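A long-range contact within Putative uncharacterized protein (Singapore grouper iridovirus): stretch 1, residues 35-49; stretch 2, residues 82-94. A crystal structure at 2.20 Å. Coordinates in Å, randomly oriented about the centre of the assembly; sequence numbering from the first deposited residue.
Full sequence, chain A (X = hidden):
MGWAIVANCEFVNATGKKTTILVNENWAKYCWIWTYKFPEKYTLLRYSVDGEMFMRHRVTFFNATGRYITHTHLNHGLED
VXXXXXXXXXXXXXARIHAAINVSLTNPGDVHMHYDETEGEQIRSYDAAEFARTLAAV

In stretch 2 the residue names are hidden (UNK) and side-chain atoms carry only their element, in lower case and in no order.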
# COMPACT_ATOMS: atom_id res chain seq x y z
N THR A 35 4.51 -3.44 -2.24
CA THR A 35 4.44 -3.28 -3.69
C THR A 35 3.82 -4.51 -4.37
O THR A 35 4.19 -5.64 -4.09
CB THR A 35 5.85 -3.05 -4.30
OG1 THR A 35 6.45 -1.93 -3.64
CG2 THR A 35 5.76 -2.75 -5.80
N TYR A 36 2.88 -4.27 -5.29
CA TYR A 36 2.19 -5.36 -5.98
C TYR A 36 2.14 -5.07 -7.46
O TYR A 36 1.56 -4.08 -7.89
CB TYR A 36 0.77 -5.51 -5.41
CG TYR A 36 -0.13 -6.54 -6.06
CD1 TYR A 36 0.34 -7.79 -6.46
CD2 TYR A 36 -1.49 -6.28 -6.20
CE1 TYR A 36 -0.52 -8.75 -7.02
CE2 TYR A 36 -2.35 -7.22 -6.76
CZ TYR A 36 -1.86 -8.45 -7.16
OH TYR A 36 -2.73 -9.37 -7.71
N LYS A 37 2.77 -5.95 -8.24
CA LYS A 37 2.68 -5.90 -9.69
C LYS A 37 1.42 -6.65 -10.10
O LYS A 37 1.25 -7.80 -9.73
CB LYS A 37 3.90 -6.57 -10.33
CG LYS A 37 3.99 -6.36 -11.83
CD LYS A 37 5.14 -7.15 -12.44
CE LYS A 37 5.03 -7.15 -13.96
NZ LYS A 37 6.32 -7.56 -14.61
N PHE A 38 0.53 -5.99 -10.83
CA PHE A 38 -0.72 -6.60 -11.27
C PHE A 38 -0.48 -7.73 -12.27
O PHE A 38 0.26 -7.54 -13.24
CB PHE A 38 -1.66 -5.57 -11.91
CG PHE A 38 -2.10 -4.45 -10.98
CD1 PHE A 38 -1.83 -4.49 -9.61
CD2 PHE A 38 -2.81 -3.36 -11.48
CE1 PHE A 38 -2.27 -3.46 -8.76
CE2 PHE A 38 -3.24 -2.34 -10.64
CZ PHE A 38 -2.97 -2.38 -9.29
N PRO A 39 -1.07 -8.92 -12.03
CA PRO A 39 -1.03 -9.98 -13.03
C PRO A 39 -2.12 -9.78 -14.11
O PRO A 39 -2.09 -10.44 -15.14
CB PRO A 39 -1.29 -11.24 -12.21
CG PRO A 39 -2.18 -10.78 -11.09
CD PRO A 39 -1.70 -9.38 -10.77
N GLU A 40 -3.04 -8.84 -13.85
CA GLU A 40 -4.15 -8.50 -14.75
C GLU A 40 -4.67 -7.11 -14.37
O GLU A 40 -4.36 -6.61 -13.29
CB GLU A 40 -5.28 -9.53 -14.64
CG GLU A 40 -5.95 -9.57 -13.26
CD GLU A 40 -7.02 -10.65 -13.16
OE1 GLU A 40 -7.98 -10.62 -13.95
OE2 GLU A 40 -6.90 -11.52 -12.27
N LYS A 41 -5.45 -6.48 -15.24
CA LYS A 41 -5.98 -5.14 -14.95
C LYS A 41 -7.07 -5.19 -13.87
O LYS A 41 -7.95 -6.06 -13.88
CB LYS A 41 -6.50 -4.44 -16.22
CG LYS A 41 -5.50 -4.45 -17.40
CD LYS A 41 -5.91 -3.51 -18.53
CE LYS A 41 -4.95 -3.65 -19.75
NZ LYS A 41 -4.91 -2.44 -20.65
N TYR A 42 -6.98 -4.29 -12.92
CA TYR A 42 -8.00 -4.24 -11.89
C TYR A 42 -8.71 -2.93 -12.08
O TYR A 42 -8.14 -2.03 -12.68
CB TYR A 42 -7.37 -4.29 -10.51
CG TYR A 42 -6.68 -5.60 -10.17
CD1 TYR A 42 -7.36 -6.81 -10.25
CD2 TYR A 42 -5.37 -5.61 -9.73
CE1 TYR A 42 -6.74 -8.00 -9.91
CE2 TYR A 42 -4.73 -6.79 -9.39
CZ TYR A 42 -5.42 -7.98 -9.48
OH TYR A 42 -4.77 -9.14 -9.17
N THR A 43 -9.93 -2.82 -11.58
CA THR A 43 -10.69 -1.58 -11.70
C THR A 43 -11.08 -1.02 -10.35
O THR A 43 -11.47 0.14 -10.23
CB THR A 43 -11.96 -1.79 -12.48
OG1 THR A 43 -12.76 -2.76 -11.80
CG2 THR A 43 -11.65 -2.26 -13.92
N LEU A 44 -10.98 -1.84 -9.31
CA LEU A 44 -11.45 -1.44 -8.00
C LEU A 44 -10.61 -2.11 -6.93
O LEU A 44 -10.26 -3.30 -7.05
CB LEU A 44 -12.94 -1.78 -7.83
CG LEU A 44 -13.68 -1.12 -6.66
CD1 LEU A 44 -13.82 0.38 -6.87
CD2 LEU A 44 -15.04 -1.75 -6.40
N LEU A 45 -10.25 -1.35 -5.90
CA LEU A 45 -9.60 -1.90 -4.72
C LEU A 45 -10.54 -1.74 -3.51
O LEU A 45 -10.87 -0.63 -3.14
CB LEU A 45 -8.26 -1.21 -4.46
CG LEU A 45 -7.57 -1.47 -3.10
CD1 LEU A 45 -7.25 -2.94 -2.92
CD2 LEU A 45 -6.31 -0.64 -2.92
N ARG A 46 -10.97 -2.85 -2.92
CA ARG A 46 -11.73 -2.81 -1.67
C ARG A 46 -10.79 -3.20 -0.53
O ARG A 46 -10.22 -4.28 -0.52
CB ARG A 46 -12.94 -3.75 -1.72
CG ARG A 46 -13.85 -3.53 -2.94
CD ARG A 46 -14.91 -4.62 -3.08
NE ARG A 46 -15.81 -4.67 -1.93
CZ ARG A 46 -16.85 -3.85 -1.75
NH1 ARG A 46 -17.14 -2.91 -2.65
NH2 ARG A 46 -17.60 -3.98 -0.66
N TYR A 47 -10.63 -2.31 0.44
CA TYR A 47 -9.68 -2.56 1.51
C TYR A 47 -10.35 -2.64 2.88
O TYR A 47 -11.42 -2.09 3.08
CB TYR A 47 -8.60 -1.47 1.51
CG TYR A 47 -9.16 -0.08 1.62
CD1 TYR A 47 -9.45 0.47 2.87
CD2 TYR A 47 -9.41 0.69 0.47
CE1 TYR A 47 -9.99 1.76 2.98
CE2 TYR A 47 -9.95 1.97 0.57
CZ TYR A 47 -10.23 2.51 1.82
OH TYR A 47 -10.76 3.79 1.92
N SER A 48 -9.68 -3.32 3.80
CA SER A 48 -10.01 -3.27 5.21
C SER A 48 -8.69 -3.19 5.97
O SER A 48 -7.90 -4.13 5.92
CB SER A 48 -10.79 -4.52 5.61
OG SER A 48 -11.23 -4.42 6.96
N VAL A 49 -8.43 -2.07 6.64
CA VAL A 49 -7.13 -1.87 7.27
C VAL A 49 -7.23 -1.88 8.79
O VAL A 49 -7.91 -1.05 9.38
CB VAL A 49 -6.43 -0.57 6.82
CG1 VAL A 49 -5.09 -0.44 7.52
CG2 VAL A 49 -6.23 -0.54 5.31
N UNK A 82 -10.25 0.58 9.27
CA UNK A 82 -10.72 1.48 8.22
C UNK A 82 -11.04 0.71 6.95
O UNK A 82 -10.19 0.03 6.41
c UNK A 82 -9.67 2.57 7.93
c UNK A 82 -8.65 4.42 6.62
c UNK A 82 -11.10 4.37 6.94
c UNK A 82 -9.86 3.53 6.76
N UNK A 83 -12.28 0.82 6.50
CA UNK A 83 -12.78 0.08 5.37
C UNK A 83 -13.31 1.04 4.33
O UNK A 83 -13.83 2.13 4.64
o UNK A 83 -15.49 -2.94 7.08
c UNK A 83 -13.33 -1.93 6.84
c UNK A 83 -14.25 -3.11 7.13
c UNK A 83 -13.86 -0.92 5.81
o UNK A 83 -13.71 -4.22 7.44
N UNK A 84 -13.17 0.63 3.08
CA UNK A 84 -13.63 1.44 1.98
C UNK A 84 -13.15 0.88 0.67
O UNK A 84 -12.62 -0.22 0.61
N UNK A 85 -13.35 1.64 -0.39
CA UNK A 85 -12.87 1.21 -1.67
C UNK A 85 -12.33 2.37 -2.45
O UNK A 85 -12.61 3.53 -2.14
o UNK A 85 -15.05 1.30 -2.72
c UNK A 85 -13.96 0.46 -2.45
N UNK A 86 -11.53 2.03 -3.45
CA UNK A 86 -10.76 2.96 -4.27
C UNK A 86 -10.82 2.53 -5.72
O UNK A 86 -10.64 1.34 -6.02
c UNK A 86 -8.56 3.95 -3.11
c UNK A 86 -7.09 3.67 -3.39
c UNK A 86 -9.29 2.87 -3.88
c UNK A 86 -8.96 5.36 -3.61
N UNK A 87 -11.00 3.49 -6.62
CA UNK A 87 -10.93 3.20 -8.03
C UNK A 87 -9.47 2.97 -8.43
O UNK A 87 -8.59 3.66 -7.96
c UNK A 87 -11.55 4.34 -8.85
N UNK A 88 -9.23 1.96 -9.26
CA UNK A 88 -7.90 1.69 -9.81
C UNK A 88 -7.83 2.36 -11.20
O UNK A 88 -8.70 2.12 -12.05
c UNK A 88 -7.64 0.16 -9.89
c UNK A 88 -6.27 -0.13 -10.45
c UNK A 88 -7.79 -0.51 -8.50
N UNK A 89 -6.82 3.22 -11.44
CA UNK A 89 -6.67 3.90 -12.73
C UNK A 89 -6.57 2.90 -13.90
O UNK A 89 -6.01 1.81 -13.74
c UNK A 89 -5.80 3.66 -10.46
c UNK A 89 -5.34 4.65 -12.59
c UNK A 89 -5.14 4.83 -11.13
N UNK A 90 -7.10 3.29 -15.06
CA UNK A 90 -6.99 2.54 -16.32
C UNK A 90 -5.59 2.00 -16.61
O UNK A 90 -5.42 0.84 -17.02
c UNK A 90 -10.70 3.63 -19.73
n UNK A 90 -11.50 4.73 -20.40
c UNK A 90 -7.45 3.43 -17.51
c UNK A 90 -9.29 4.02 -19.24
c UNK A 90 -8.84 3.08 -18.07
N UNK A 91 -4.59 2.86 -16.42
CA UNK A 91 -3.18 2.55 -16.73
C UNK A 91 -2.35 2.04 -15.55
O UNK A 91 -1.11 2.00 -15.62
o UNK A 91 -3.75 5.09 -15.82
o UNK A 91 -2.04 6.03 -16.79
c UNK A 91 -2.48 3.77 -17.35
c UNK A 91 -2.78 5.05 -16.59
N UNK A 92 -3.02 1.65 -14.47
CA UNK A 92 -2.32 1.11 -13.32
C UNK A 92 -1.82 -0.30 -13.62
O UNK A 92 -2.59 -1.15 -14.06
c UNK A 92 -3.21 1.12 -12.08
N UNK A 93 -0.52 -0.50 -13.39
CA UNK A 93 0.11 -1.81 -13.50
C UNK A 93 0.71 -2.28 -12.16
O UNK A 93 1.10 -3.45 -12.02
c UNK A 93 1.19 -1.78 -14.58
N UNK A 94 0.76 -1.36 -11.19
CA UNK A 94 1.34 -1.61 -9.86
C UNK A 94 0.61 -0.83 -8.80
O UNK A 94 0.17 0.30 -9.05
c UNK A 94 3.99 -1.17 -11.94
o UNK A 94 6.61 -3.30 -13.28
c UNK A 94 3.79 -1.72 -10.68
c UNK A 94 4.92 -1.71 -12.81
c UNK A 94 2.79 -1.11 -9.75
c UNK A 94 5.52 -3.34 -11.14
c UNK A 94 5.68 -2.78 -12.41
c UNK A 94 4.57 -2.80 -10.29
O HOH W 1 1.27 -5.18 -13.96
O HOH W 2 -5.14 -1.95 -13.85

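Position 82 carries four carbons forking at the second, on the face of the sheet that holds Tyr 47 and Val 49. It is Leu 82, whose CG lies 4.2 Å from Tyr 47 CE1, packed on the ring. Its backbone O accepts from Val 49 N at 2.7 Å.

Position 83 has three carbons, the third bearing two oxygens, on the opposite face. This is Glu 83; its OE2 accepts a short hydrogen bond from Ser 48 OG, at 2.5 Å, so the acid joins its non-hydrogen-bonded partner through side chains.

Position 84 has no side-chain atoms and is Gly 84. Its CA sits over the Tyr 47 ring, 4.0 Å from the centroid, in a CH-pi contact. An ideal CB would come within 2.6 Å of Tyr 47 OH, so the bareness makes room for the tyrosine.

Position 85 shows one carbon and one oxygen, beside Arg 46: Ser 85. Its CB is 4.0 Å from Arg 46 CG, and a small polar group suits this exposed face.

Position 86 has four carbons forked at the second, beside Leu 45 and Tyr 47. It is Leu 86, with CB 4.2 Å from Leu 45 CB; its backbone N and O both bond to Leu 45.

Position 87 has a single carbon, exposed and opposite Leu 44: Ala 87. A lone methyl is enough here, where little is buried against stretch 1.

Position 88 has one carbon carrying two more, pointing toward stretch 1: Val 88. CG1 lies 3.8 Å from Phe 38 CE2 and CG2 4.1 Å from Leu 45 CB, so the branched side chain bridges loop and strand.

Position 89 closes three carbons onto its own nitrogen: Pro 89, which begins a type I turn. Position 90, four carbons ending in nitrogen, is Lys 90; position 91, two carbons with two oxygens on the second, is Asp 91. Both are exposed and point away.

Position 92, one carbon facing Phe 38, is Ala 92; its CB is 3.7 Å from Phe 38 CE2. Position 93, one carbon pointing away, is Ala 93, whose O accepts from Phe 38 N at 2.9 Å; contact runs through the backbone, leaving the methyl no packing to do.

Position 94 has one carbon, then a six-carbon ring bearing oxygen: Tyr 94. Its CE1 lies 3.5 Å from Lys 37 CG, aromatic surface against aliphatic chain.

The contact works as an antiparallel ladder from 44-49 to 82-87. Beyond it, Phe 38 fills the space beside the turn, and one water links Tyr 42 N to Ala 92 O.

Stretch 2 82-94: LEGSLAVPKDAAY
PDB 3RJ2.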